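Local atomic coordinates of sensor protein KdpD (Escherichia coli, PDB entry 4Y2F), a protein that probably acts as a potassium-responsive sensor histidine kinase, of which this structure holds the GAF domain. Residues K71-A75 against Q88-K93; N45-Q49 against A65-F69; H34-L40 against L101-G107; G15-I21 against A131-L135. All coordinates share one frame; numbering follows the deposited sequence.

Contact 1: K71-A75 against Q88-K93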
loop_
_atom_site.group_PDB
_atom_site.type_symbol
_atom_site.label_atom_id
_atom_site.label_comp_id
_atom_site.label_asym_id
_atom_site.label_seq_id
_atom_site.Cartn_x
_atom_site.Cartn_y
_atom_site.Cartn_z
ATOM N N LYS A 71 -12.583 -17.109 3.872
ATOM C CA LYS A 71 -11.422 -17.588 4.614
ATOM C C LYS A 71 -10.222 -16.655 4.514
ATOM O O LYS A 71 -9.261 -16.828 5.273
ATOM C CB LYS A 71 -11.000 -18.976 4.106
ATOM C CG LYS A 71 -12.093 -20.036 4.198
ATOM C CD LYS A 71 -12.799 -19.949 5.531
ATOM C CE LYS A 71 -13.776 -21.091 5.745
ATOM N NZ LYS A 71 -14.502 -20.895 7.028
ATOM N N GLY A 72 -10.261 -15.680 3.613
ATOM C CA GLY A 72 -9.102 -14.833 3.372
ATOM C C GLY A 72 -7.908 -15.586 2.832
ATOM O O GLY A 72 -6.769 -15.298 3.214
ATOM N N LEU A 73 -8.145 -16.575 1.970
ATOM C CA LEU A 73 -7.100 -17.448 1.469
ATOM C C LEU A 73 -7.187 -17.507 -0.048
ATOM O O LEU A 73 -8.289 -17.513 -0.609
ATOM C CB LEU A 73 -7.265 -18.874 2.022
ATOM C CG LEU A 73 -6.877 -19.067 3.491
ATOM C CD1 LEU A 73 -7.296 -20.453 3.970
ATOM C CD2 LEU A 73 -5.376 -18.867 3.686
ATOM N N PRO A 74 -6.051 -17.557 -0.736
ATOM C CA PRO A 74 -6.080 -17.686 -2.193
ATOM C C PRO A 74 -6.511 -19.087 -2.620
ATOM O O PRO A 74 -6.423 -20.060 -1.860
ATOM C CB PRO A 74 -4.624 -17.430 -2.584
ATOM C CG PRO A 74 -3.856 -17.936 -1.432
ATOM C CD PRO A 74 -4.679 -17.543 -0.212
ATOM N N ALA A 75 -7.004 -19.163 -3.857
ATOM C CA ALA A 75 -7.351 -20.420 -4.501
ATOM C C ALA A 75 -6.930 -20.309 -5.966
ATOM O O ALA A 75 -6.494 -19.251 -6.448
ATOM C CB ALA A 75 -8.838 -20.730 -4.310
ATOM N N GLN A 88 -5.888 -17.276 -11.063
ATOM C CA GLN A 88 -5.744 -17.183 -9.617
ATOM C C GLN A 88 -6.951 -16.473 -9.018
ATOM O O GLN A 88 -7.524 -15.571 -9.627
ATOM C CB GLN A 88 -4.499 -16.386 -9.246
ATOM C CG GLN A 88 -3.224 -16.967 -9.814
ATOM C CD GLN A 88 -2.021 -16.282 -9.238
ATOM O OE1 GLN A 88 -1.631 -15.229 -9.708
ATOM N NE2 GLN A 88 -1.444 -16.860 -8.193
ATOM N N ILE A 89 -7.325 -16.887 -7.802
ATOM C CA ILE A 89 -8.351 -16.216 -7.015
ATOM C C ILE A 89 -7.630 -15.660 -5.790
ATOM O O ILE A 89 -7.130 -16.427 -4.954
ATOM C CB ILE A 89 -9.468 -17.177 -6.598
ATOM C CG1 ILE A 89 -10.210 -17.683 -7.835
ATOM C CG2 ILE A 89 -10.436 -16.466 -5.678
ATOM C CD1 ILE A 89 -11.325 -18.667 -7.474
ATOM N N LEU A 90 -7.564 -14.328 -5.680
ATOM C CA LEU A 90 -6.711 -13.677 -4.680
ATOM C C LEU A 90 -7.528 -12.794 -3.747
ATOM O O LEU A 90 -8.231 -11.877 -4.214
ATOM C CB LEU A 90 -5.614 -12.851 -5.360
ATOM C CG LEU A 90 -4.717 -13.692 -6.266
ATOM C CD1 LEU A 90 -3.775 -12.774 -7.012
ATOM C CD2 LEU A 90 -3.934 -14.728 -5.473
ATOM N N PRO A 91 -7.459 -13.001 -2.443
ATOM C CA PRO A 91 -8.145 -12.079 -1.530
ATOM C C PRO A 91 -7.478 -10.712 -1.497
ATOM O O PRO A 91 -6.252 -10.584 -1.544
ATOM C CB PRO A 91 -8.044 -12.782 -0.175
ATOM C CG PRO A 91 -6.851 -13.673 -0.296
ATOM C CD PRO A 91 -6.815 -14.121 -1.740
ATOM N N LEU A 92 -8.315 -9.679 -1.447
ATOM C CA LEU A 92 -7.847 -8.303 -1.272
ATOM C C LEU A 92 -7.885 -8.011 0.221
ATOM O O LEU A 92 -8.920 -7.611 0.763
ATOM C CB LEU A 92 -8.740 -7.348 -2.051
ATOM C CG LEU A 92 -8.836 -7.732 -3.527
ATOM C CD1 LEU A 92 -9.888 -6.897 -4.240
ATOM C CD2 LEU A 92 -7.477 -7.590 -4.223
ATOM N N LYS A 93 -6.755 -8.205 0.897
ATOM C CA LYS A 93 -6.712 -8.187 2.347
ATOM C C LYS A 93 -5.907 -7.005 2.855
ATOM O O LYS A 93 -4.853 -6.669 2.305
ATOM C CB LYS A 93 -6.046 -9.445 2.900
ATOM C CG LYS A 93 -6.668 -10.732 2.469
ATOM C CD LYS A 93 -5.953 -11.911 3.114
ATOM C CE LYS A 93 -6.234 -11.994 4.599
ATOM N NZ LYS A 93 -5.813 -13.322 5.161
HETATM O O HOH W 1 -6.896 -15.908 6.365
HETATM O O HOH W 2 -3.849 -18.307 -6.364
#

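Contact 2: N45-Q49 against A65-F69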
loop_
_atom_site.group_PDB
_atom_site.type_symbol
_atom_site.label_atom_id
_atom_site.label_comp_id
_atom_site.label_asym_id
_atom_site.label_seq_id
_atom_site.Cartn_x
_atom_site.Cartn_y
_atom_site.Cartn_z
ATOM N N ASN A 45 -25.016 -8.911 2.253
ATOM C CA ASN A 45 -25.019 -10.203 2.919
ATOM C C ASN A 45 -23.639 -10.844 2.976
ATOM O O ASN A 45 -23.506 -11.946 3.520
ATOM C CB ASN A 45 -25.988 -11.147 2.199
ATOM C CG ASN A 45 -27.331 -10.497 1.907
ATOM O OD1 ASN A 45 -27.855 -9.734 2.718
ATOM N ND2 ASN A 45 -27.891 -10.795 0.738
ATOM N N GLY A 46 -22.615 -10.184 2.445
ATOM C CA GLY A 46 -21.311 -10.800 2.336
ATOM C C GLY A 46 -21.128 -11.695 1.131
ATOM O O GLY A 46 -20.123 -12.411 1.063
ATOM N N LYS A 47 -22.064 -11.687 0.184
ATOM C CA LYS A 47 -21.948 -12.487 -1.030
ATOM C C LYS A 47 -21.340 -11.656 -2.154
ATOM O O LYS A 47 -21.712 -10.497 -2.361
ATOM C CB LYS A 47 -23.312 -13.029 -1.459
ATOM C CG LYS A 47 -23.918 -14.036 -0.492
ATOM C CD LYS A 47 -23.024 -15.252 -0.302
ATOM C CE LYS A 47 -23.544 -16.128 0.820
ATOM N NZ LYS A 47 -23.745 -15.335 2.067
ATOM N N LEU A 48 -20.411 -12.263 -2.887
ATOM C CA LEU A 48 -19.592 -11.532 -3.844
ATOM C C LEU A 48 -20.381 -11.163 -5.092
ATOM O O LEU A 48 -21.205 -11.942 -5.580
ATOM C CB LEU A 48 -18.392 -12.383 -4.247
ATOM C CG LEU A 48 -17.386 -12.615 -3.126
ATOM C CD1 LEU A 48 -16.371 -13.628 -3.600
ATOM C CD2 LEU A 48 -16.690 -11.302 -2.746
ATOM N N GLN A 49 -20.104 -9.975 -5.622
ATOM C CA GLN A 49 -20.713 -9.513 -6.856
ATOM C C GLN A 49 -19.653 -8.834 -7.711
ATOM O O GLN A 49 -18.749 -8.179 -7.180
ATOM C CB GLN A 49 -21.861 -8.528 -6.585
ATOM C CG GLN A 49 -22.889 -9.012 -5.572
ATOM C CD GLN A 49 -23.762 -10.151 -6.085
ATOM O OE1 GLN A 49 -23.714 -10.510 -7.264
ATOM N NE2 GLN A 49 -24.568 -10.724 -5.196
ATOM N N ALA A 65 -14.728 -19.033 -5.106
ATOM C CA ALA A 65 -14.474 -17.610 -4.893
ATOM C C ALA A 65 -15.024 -17.161 -3.544
ATOM O O ALA A 65 -14.329 -16.492 -2.766
ATOM C CB ALA A 65 -15.085 -16.800 -6.034
ATOM N N GLN A 66 -16.270 -17.541 -3.235
ATOM C CA GLN A 66 -16.824 -17.203 -1.928
ATOM C C GLN A 66 -15.977 -17.790 -0.801
ATOM O O GLN A 66 -15.763 -17.131 0.227
ATOM C CB GLN A 66 -18.281 -17.670 -1.827
ATOM C CG GLN A 66 -19.042 -17.106 -0.625
ATOM C CD GLN A 66 -19.290 -15.608 -0.722
ATOM O OE1 GLN A 66 -19.763 -15.106 -1.746
ATOM N NE2 GLN A 66 -18.970 -14.885 0.352
ATOM N N TRP A 67 -15.493 -19.029 -0.969
ATOM C CA TRP A 67 -14.624 -19.656 0.030
ATOM C C TRP A 67 -13.358 -18.834 0.253
ATOM O O TRP A 67 -12.935 -18.615 1.397
ATOM C CB TRP A 67 -14.251 -21.072 -0.419
ATOM C CG TRP A 67 -13.230 -21.771 0.480
ATOM C CD1 TRP A 67 -13.497 -22.563 1.561
ATOM C CD2 TRP A 67 -11.799 -21.750 0.348
ATOM N NE1 TRP A 67 -12.327 -23.028 2.113
ATOM C CE2 TRP A 67 -11.269 -22.537 1.394
ATOM C CE3 TRP A 67 -10.914 -21.126 -0.539
ATOM C CZ2 TRP A 67 -9.897 -22.720 1.573
ATOM C CZ3 TRP A 67 -9.548 -21.313 -0.358
ATOM C CH2 TRP A 67 -9.056 -22.108 0.684
ATOM N N SER A 68 -12.729 -18.387 -0.839
ATOM C CA SER A 68 -11.520 -17.582 -0.735
ATOM C C SER A 68 -11.783 -16.291 0.035
ATOM O O SER A 68 -10.971 -15.887 0.883
ATOM C CB SER A 68 -11.017 -17.297 -2.152
ATOM O OG SER A 68 -9.914 -16.401 -2.172
ATOM N N PHE A 69 -12.904 -15.626 -0.261
ATOM C CA PHE A 69 -13.257 -14.392 0.436
ATOM C C PHE A 69 -13.559 -14.654 1.905
ATOM O O PHE A 69 -13.124 -13.904 2.788
ATOM C CB PHE A 69 -14.466 -13.744 -0.245
ATOM C CG PHE A 69 -15.019 -12.559 0.501
ATOM C CD1 PHE A 69 -14.396 -11.325 0.416
ATOM C CD2 PHE A 69 -16.151 -12.681 1.296
ATOM C CE1 PHE A 69 -14.890 -10.235 1.101
ATOM C CE2 PHE A 69 -16.657 -11.592 1.988
ATOM C CZ PHE A 69 -16.025 -10.367 1.897
#

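Contact 3: H34-L40 against L101-G107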
loop_
_atom_site.group_PDB
_atom_site.type_symbol
_atom_site.label_atom_id
_atom_site.label_comp_id
_atom_site.label_asym_id
_atom_site.label_seq_id
_atom_site.Cartn_x
_atom_site.Cartn_y
_atom_site.Cartn_z
ATOM N N HIS A 34 -0.343 -8.487 -17.742
ATOM C CA HIS A 34 -0.728 -9.090 -19.023
ATOM C C HIS A 34 -1.829 -10.122 -18.829
ATOM O O HIS A 34 -1.690 -11.303 -19.187
ATOM C CB HIS A 34 0.487 -9.717 -19.698
ATOM C CG HIS A 34 1.611 -8.755 -19.897
ATOM N ND1 HIS A 34 1.573 -7.760 -20.845
ATOM C CD2 HIS A 34 2.790 -8.619 -19.246
ATOM C CE1 HIS A 34 2.695 -7.056 -20.782
ATOM N NE2 HIS A 34 3.445 -7.559 -19.817
ATOM N N ALA A 35 -2.935 -9.659 -18.253
ATOM C CA ALA A 35 -3.960 -10.572 -17.761
ATOM C C ALA A 35 -5.319 -9.915 -17.857
ATOM O O ALA A 35 -5.433 -8.689 -17.901
ATOM C CB ALA A 35 -3.703 -10.937 -16.297
ATOM N N ARG A 36 -6.355 -10.734 -17.931
ATOM C CA ARG A 36 -7.698 -10.233 -17.698
ATOM C C ARG A 36 -8.003 -10.390 -16.217
ATOM O O ARG A 36 -7.506 -11.308 -15.557
ATOM C CB ARG A 36 -8.709 -11.023 -18.532
ATOM C CG ARG A 36 -8.424 -10.992 -20.047
ATOM C CD ARG A 36 -8.543 -9.588 -20.654
ATOM N NE ARG A 36 -7.968 -9.483 -22.016
ATOM C CZ ARG A 36 -8.624 -9.723 -23.158
ATOM N NH1 ARG A 36 -9.900 -10.100 -23.113
ATOM N NH2 ARG A 36 -8.013 -9.578 -24.356
ATOM N N SER A 37 -8.784 -9.472 -15.669
ATOM C CA SER A 37 -9.057 -9.583 -14.246
ATOM C C SER A 37 -10.443 -9.059 -13.942
ATOM O O SER A 37 -11.009 -8.249 -14.681
ATOM C CB SER A 37 -8.012 -8.894 -13.375
ATOM O OG SER A 37 -7.992 -7.517 -13.630
ATOM N N GLN A 38 -10.974 -9.530 -12.815
ATOM C CA GLN A 38 -12.266 -9.082 -12.322
ATOM C C GLN A 38 -12.182 -8.963 -10.808
ATOM O O GLN A 38 -11.834 -9.935 -10.123
ATOM C CB GLN A 38 -13.315 -10.138 -12.652
ATOM C CG GLN A 38 -14.661 -9.847 -12.037
ATOM C CD GLN A 38 -15.388 -8.768 -12.786
ATOM O OE1 GLN A 38 -15.702 -8.933 -13.960
ATOM N NE2 GLN A 38 -15.655 -7.647 -12.120
ATOM N N VAL A 39 -12.493 -7.779 -10.299
ATOM C CA VAL A 39 -12.641 -7.552 -8.869
ATOM C C VAL A 39 -14.068 -7.900 -8.464
ATOM O O VAL A 39 -15.034 -7.523 -9.147
ATOM C CB VAL A 39 -12.280 -6.097 -8.515
ATOM C CG1 VAL A 39 -12.716 -5.747 -7.093
ATOM C CG2 VAL A 39 -10.771 -5.877 -8.679
ATOM N N LEU A 40 -14.186 -8.641 -7.363
ATOM C CA LEU A 40 -15.460 -9.051 -6.783
ATOM C C LEU A 40 -15.573 -8.448 -5.389
ATOM O O LEU A 40 -14.640 -8.551 -4.586
ATOM C CB LEU A 40 -15.504 -10.579 -6.672
ATOM C CG LEU A 40 -15.288 -11.334 -7.989
ATOM C CD1 LEU A 40 -15.271 -12.849 -7.758
ATOM C CD2 LEU A 40 -16.361 -10.956 -8.979
ATOM N N LEU A 101 -12.176 -9.673 -3.642
ATOM C CA LEU A 101 -11.300 -10.627 -4.305
ATOM C C LEU A 101 -10.955 -10.076 -5.674
ATOM O O LEU A 101 -11.682 -9.251 -6.237
ATOM C CB LEU A 101 -12.001 -11.951 -4.604
ATOM C CG LEU A 101 -12.535 -12.844 -3.508
ATOM C CD1 LEU A 101 -13.085 -14.052 -4.226
ATOM C CD2 LEU A 101 -11.430 -13.255 -2.559
ATOM N N VAL A 102 -9.831 -10.538 -6.216
ATOM C CA VAL A 102 -9.568 -10.345 -7.635
ATOM C C VAL A 102 -9.297 -11.710 -8.260
ATOM O O VAL A 102 -8.552 -12.531 -7.700
ATOM C CB VAL A 102 -8.454 -9.310 -7.898
ATOM C CG1 VAL A 102 -7.116 -9.767 -7.314
ATOM C CG2 VAL A 102 -8.349 -8.981 -9.390
ATOM N N VAL A 103 -9.959 -11.975 -9.373
ATOM C CA VAL A 103 -9.679 -13.147 -10.197
ATOM C C VAL A 103 -8.770 -12.663 -11.321
ATOM O O VAL A 103 -9.098 -11.686 -12.010
ATOM C CB VAL A 103 -10.971 -13.758 -10.758
ATOM C CG1 VAL A 103 -10.635 -15.007 -11.580
ATOM C CG2 VAL A 103 -11.931 -14.116 -9.623
ATOM N N VAL A 104 -7.613 -13.308 -11.475
ATOM C CA VAL A 104 -6.601 -12.906 -12.457
ATOM C C VAL A 104 -6.365 -14.071 -13.413
ATOM O O VAL A 104 -5.895 -15.133 -12.982
ATOM C CB VAL A 104 -5.284 -12.498 -11.777
ATOM C CG1 VAL A 104 -4.284 -12.041 -12.808
ATOM C CG2 VAL A 104 -5.529 -11.393 -10.738
ATOM N N GLU A 105 -6.644 -13.852 -14.697
ATOM C CA GLU A 105 -6.441 -14.871 -15.726
ATOM C C GLU A 105 -5.407 -14.367 -16.725
ATOM O O GLU A 105 -5.734 -13.531 -17.577
ATOM C CB GLU A 105 -7.755 -15.188 -16.435
ATOM C CG GLU A 105 -7.599 -16.390 -17.343
ATOM C CD GLU A 105 -8.868 -16.728 -18.088
ATOM O OE1 GLU A 105 -9.929 -16.130 -17.794
ATOM O OE2 GLU A 105 -8.798 -17.592 -18.993
ATOM N N PRO A 106 -4.165 -14.841 -16.662
ATOM C CA PRO A 106 -3.118 -14.292 -17.533
ATOM C C PRO A 106 -3.150 -14.909 -18.920
ATOM O O PRO A 106 -3.588 -16.043 -19.118
ATOM C CB PRO A 106 -1.840 -14.721 -16.809
ATOM C CG PRO A 106 -2.195 -16.037 -16.185
ATOM C CD PRO A 106 -3.640 -15.874 -15.743
ATOM N N GLY A 107 -2.590 -14.185 -19.877
ATOM C CA GLY A 107 -2.381 -14.772 -21.190
ATOM C C GLY A 107 -1.381 -15.908 -21.154
ATOM O O GLY A 107 -1.488 -16.857 -21.945
#

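Contact 4: G15-I21 against A131-L135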
loop_
_atom_site.group_PDB
_atom_site.type_symbol
_atom_site.label_atom_id
_atom_site.label_comp_id
_atom_site.label_asym_id
_atom_site.label_seq_id
_atom_site.Cartn_x
_atom_site.Cartn_y
_atom_site.Cartn_z
ATOM N N GLY A 15 -10.144 7.573 -6.291
ATOM C CA GLY A 15 -11.373 6.811 -6.442
ATOM C C GLY A 15 -12.397 7.227 -5.402
ATOM O O GLY A 15 -12.069 7.461 -4.237
ATOM N N ARG A 16 -13.652 7.326 -5.838
ATOM C CA ARG A 16 -14.731 7.801 -4.986
ATOM C C ARG A 16 -15.750 6.727 -4.635
ATOM O O ARG A 16 -16.622 6.983 -3.794
ATOM C CB ARG A 16 -15.468 8.976 -5.647
ATOM C CG ARG A 16 -14.572 10.093 -6.152
ATOM C CD ARG A 16 -15.386 11.352 -6.393
ATOM N NE ARG A 16 -14.652 12.350 -7.164
ATOM C CZ ARG A 16 -15.106 13.571 -7.423
ATOM N NH1 ARG A 16 -16.294 13.952 -6.968
ATOM N NH2 ARG A 16 -14.372 14.416 -8.136
ATOM N N SER A 17 -15.682 5.556 -5.263
ATOM C CA SER A 17 -16.676 4.506 -5.097
ATOM C C SER A 17 -15.980 3.170 -5.280
ATOM O O SER A 17 -14.944 3.104 -5.951
ATOM C CB SER A 17 -17.776 4.635 -6.159
ATOM O OG SER A 17 -17.285 4.226 -7.425
ATOM N N PRO A 18 -16.513 2.092 -4.698
ATOM C CA PRO A 18 -15.941 0.765 -4.974
ATOM C C PRO A 18 -15.817 0.456 -6.457
ATOM O O PRO A 18 -14.823 -0.148 -6.880
ATOM C CB PRO A 18 -16.919 -0.178 -4.265
ATOM C CG PRO A 18 -17.443 0.620 -3.138
ATOM C CD PRO A 18 -17.567 2.030 -3.668
ATOM N N GLN A 19 -16.795 0.875 -7.262
ATOM C CA GLN A 19 -16.727 0.628 -8.698
ATOM C C GLN A 19 -15.543 1.353 -9.331
ATOM O O GLN A 19 -14.874 0.800 -10.214
ATOM C CB GLN A 19 -18.049 1.018 -9.363
ATOM C CG GLN A 19 -18.032 0.896 -10.875
ATOM C CD GLN A 19 -19.415 0.740 -11.468
ATOM O OE1 GLN A 19 -19.820 -0.361 -11.837
ATOM N NE2 GLN A 19 -20.149 1.843 -11.566
ATOM N N ASP A 20 -15.276 2.588 -8.894
ATOM C CA ASP A 20 -14.057 3.286 -9.302
ATOM C C ASP A 20 -12.820 2.457 -8.984
ATOM O O ASP A 20 -11.936 2.289 -9.833
ATOM C CB ASP A 20 -13.949 4.634 -8.580
ATOM C CG ASP A 20 -14.862 5.695 -9.154
ATOM O OD1 ASP A 20 -15.513 5.449 -10.191
ATOM O OD2 ASP A 20 -14.909 6.792 -8.561
ATOM N N ILE A 21 -12.723 1.967 -7.743
ATOM C CA ILE A 21 -11.554 1.191 -7.334
ATOM C C ILE A 21 -11.437 -0.078 -8.166
ATOM O O ILE A 21 -10.342 -0.448 -8.607
ATOM C CB ILE A 21 -11.595 0.880 -5.823
ATOM C CG1 ILE A 21 -11.579 2.166 -4.994
ATOM C CG2 ILE A 21 -10.462 -0.039 -5.427
ATOM C CD1 ILE A 21 -10.387 3.069 -5.256
ATOM N N ALA A 131 -7.416 0.707 -0.457
ATOM C CA ALA A 131 -8.383 1.638 -1.036
ATOM C C ALA A 131 -9.813 1.223 -0.711
ATOM O O ALA A 131 -10.638 2.054 -0.311
ATOM C CB ALA A 131 -8.158 1.749 -2.546
ATOM N N LEU A 132 -10.117 -0.067 -0.867
ATOM C CA LEU A 132 -11.427 -0.589 -0.493
ATOM C C LEU A 132 -11.706 -0.385 0.990
ATOM O O LEU A 132 -12.820 -0.014 1.371
ATOM C CB LEU A 132 -11.490 -2.075 -0.833
ATOM C CG LEU A 132 -11.507 -2.378 -2.324
ATOM C CD1 LEU A 132 -11.493 -3.903 -2.547
ATOM C CD2 LEU A 132 -12.746 -1.754 -2.954
ATOM N N GLU A 133 -10.698 -0.609 1.841
ATOM C CA GLU A 133 -10.876 -0.404 3.278
ATOM C C GLU A 133 -11.202 1.050 3.589
ATOM O O GLU A 133 -12.088 1.340 4.401
ATOM C CB GLU A 133 -9.620 -0.859 4.035
ATOM C CG GLU A 133 -9.618 -0.559 5.543
ATOM C CD GLU A 133 -8.314 -0.969 6.221
ATOM O OE1 GLU A 133 -7.282 -1.058 5.529
ATOM O OE2 GLU A 133 -8.321 -1.196 7.448
ATOM N N ARG A 134 -10.500 1.977 2.936
ATOM C CA ARG A 134 -10.752 3.391 3.163
ATOM C C ARG A 134 -12.182 3.765 2.787
ATOM O O ARG A 134 -12.883 4.431 3.558
ATOM C CB ARG A 134 -9.741 4.232 2.389
ATOM C CG ARG A 134 -9.962 5.716 2.576
ATOM C CD ARG A 134 -8.897 6.519 1.865
ATOM N NE ARG A 134 -8.979 6.365 0.415
ATOM C CZ ARG A 134 -8.089 5.710 -0.324
ATOM N NH1 ARG A 134 -7.034 5.135 0.248
ATOM N NH2 ARG A 134 -8.256 5.630 -1.638
ATOM N N LEU A 135 -12.634 3.344 1.603
ATOM C CA LEU A 135 -13.979 3.717 1.167
ATOM C C LEU A 135 -15.052 3.078 2.042
ATOM O O LEU A 135 -16.038 3.732 2.399
ATOM C CB LEU A 135 -14.193 3.334 -0.295
ATOM C CG LEU A 135 -13.427 4.120 -1.355
ATOM C CD1 LEU A 135 -13.856 3.652 -2.727
ATOM C CD2 LEU A 135 -13.656 5.612 -1.205
#

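Contact 1: K71-A75 against Q88-K93
The flat groups are the peptide groups Gly72-Leu73 and Leu73-Pro74, and the puckered Pro91 ring packs against them through CG and CD. Pro91 CG lies 3.8 Å from Gly72 C, and Pro91 CD lies 3.7 Å from Pro74 N. Pro74 CB touches Pro91 CD and lies 4.0 Å from Leu90 CD2. Beyond the prolines the chains pair as antiparallel strands. Ala75 and Ile89 form a hydrogen-bonded pair: Ala75 N gives to Ile89 O at 3.0 Å, and Ile89 N gives to Ala75 O at 2.8 Å. Pro74 CA adds a CA-H...O contact to Ile89 O. The pair sets strand 75-76 beside 88-94, as an outermost strand of the GAF sheet within this chain. A water joins Ala75 O to Gln88 NE2, weakly on the amide side; that NE2 also gives to Gln118.

Gly72 has positive phi just after helix 62-71. Gly72 O takes a bond of 2.9 Å from Lys93 NZ, in the carbonyl plane and on a lone pair. The bend of the lysine chain at chi3 (71°) turns NZ to it. A second water joins NZ to Lys71 O. The lysine charge would probably offset the partial negative charge of the carbonyls at the helix end.

Contact 2: N45-Q49 against A65-F69
This contact sets the loop and start of strand 48-49 against helix 62-71 at the edge of the sheet. Leu48 packs on the helix while Gln66 grips the backbone at Gly46 and Leu48. Gln66 NE2 gives to Gly46 O at 2.8 Å, with the acceptor tilted 21° from the amide plane. Gln66 OE1 takes Leu48 N at 3.1 Å, in the carbonyl plane and on a lone pair. Gln66 reaches the loop because CG stands anti to its backbone N (chi1 -168°) and the chain then bends at chi2. NE2 also gives to Asp70, one turn on in the helix. A leucine in place of Gln66 would probably leave Gly46 O and Leu48 N without these partners and let the loop shift. The Lys47 and Gln66 side chains cross at about a right angle, with Lys47 CD 3.6 Å from Gln66 OE1.

In this GAF domain strand 48-49 is an outermost strand of the antiparallel sheet within this chain, and helix 62-71 covers it there. Leu48 CD2 makes a CH-pi contact over one face of the Phe69 ring, 4.1 Å from the centroid. Leu48 CD1 lies 3.9 Å from Phe69 CB and 4.2 Å from Ala65 CB. Leu101 of the sheet lies against Leu48 and Ala65.

Contact 3: H34-L40 against L101-G107
Strands 35-40 and 101-106 run antiparallel, with axes 164° apart and 4.4 Å from each other at closest approach. Three hydrogen-bonded pairs, Arg36 with Glu105, Gln38 with Val103 and Leu40 with Leu101, take turns with non-hydrogen-bonded pairs. The ladder is complete in both directions at each bonded pair. Glu105 N gives to Arg36 O at 2.8 Å, and Arg36 N returns a bond to Glu105 O. Gly107 N to His34 O, at 3.1 Å, closes the end of the ladder. Between the bonded pairs, Ser37 CA makes a CA-H...O contact of 3.1 Å with Val103 O.

One face carries Ala35, Ser37, Val39, Val102, Val104 and Pro106. Ala35 CB meets Val104 CG1 at 3.7 Å. Val39 CG2 meets Val102 CG2 at 4.0 Å, the two side chains crossing at a slant. Val102 CG2 stands anti to the backbone N, and this turns it also to Ser37 CB. Helix 18-33 packs on Ser37 and Val39. The other face carries Arg36, Gln38, Leu40, Leu101, Val103 and Glu105. Leu40 CD1 reaches diagonally to Val103 CG2, 4.0 Å away. On this face Gln38 NE2 bonds the O of the next residue, Val39, at 3.0 Å, with that oxygen in its amide plane, while the Glu105 carboxylate bonds Thr58. Leu101 carries this face to helix 62-71.

Strand 97-106 is the middle of the 2-1-5-4-3 antiparallel sheet of the GAF fold, and 35-42 lies beside it, first strand next to last, with helices on either side.

Contact 4: G15-I21 against A131-L135
Leu135 and Ile21 reach toward each other tip to tip, with Ile21 CG1 3.5 Å from Leu135 CD1. Leu135 CD1 also presses on the backbone ahead of helix 18-33, 3.4 Å from Ser17 C, and touches the Pro18 ring at CD. Leu135 CD2 lies 3.9 Å from Gly15 O. The leucine thus lies against the backbone of Gly15 to Pro18.

Ile21 uses both branches. Its CG1 meets Leu135, and Ile21 CD1 meets Ala131 CB at 3.7 Å. Ile21 CG2 lies 3.8 Å from Leu132 CD2, where the two side chains slide past each other in opposite directions. With CG1 anti to the carbonyl carbon (chi1 -61°) and CG2 anti to the backbone N, the branches spread over one turn of helix 115-142. An alanine at Ile21 would remove CG1, CG2 and CD1, and is likely to open a gap facing Ala131, Leu132 and Leu135.

The turn is fixed from within. Ser17 is the N-cap of helix 18-33, Ser17 OG accepting from Asp20 N at 3.0 Å. Asp20 OD2 in turn takes Arg16 N at 3.0 Å, through its anti lone pair. These bonds hold in shape the backbone that Leu135 packs against. A side chain at Gly15 would run into Ile21 CD1.

The contact is apolar packing between the start of helix 18-33 and the later part of helix 115-142. Nearby, Glu133 makes a weak, long ion pair with Arg134 of the second subunit. Both helices lie on one side of the sheet. Leu132 and Pro18 touch Leu41 of strand 35-42, and Leu132 also touches Tyr99 of strand 97-106.

The four contacts lie in one GAF domain and share its antiparallel sheet or the helices on it. Along the chain contact 4 encloses the rest. Contact 3 is nested inside it, and contacts 2 and 1 follow in series within contact 3. Contact 3 joins the middle strand of the sheet to its neighbour. Contact 1 continues the sheet through strand 88-94, with centres about 12 Å apart. Contacts 1 and 2, with centres about 10 Å apart, meet where Leu73 O probably bonds Ser68 OG. Leu101 links contact 2 to contact 3. Contact 4, about 18 Å from each other centre, reaches contact 1 through Leu92 and Leu132. The sheet is thus packed between helix 62-71 and the helices 18-33 and 115-142.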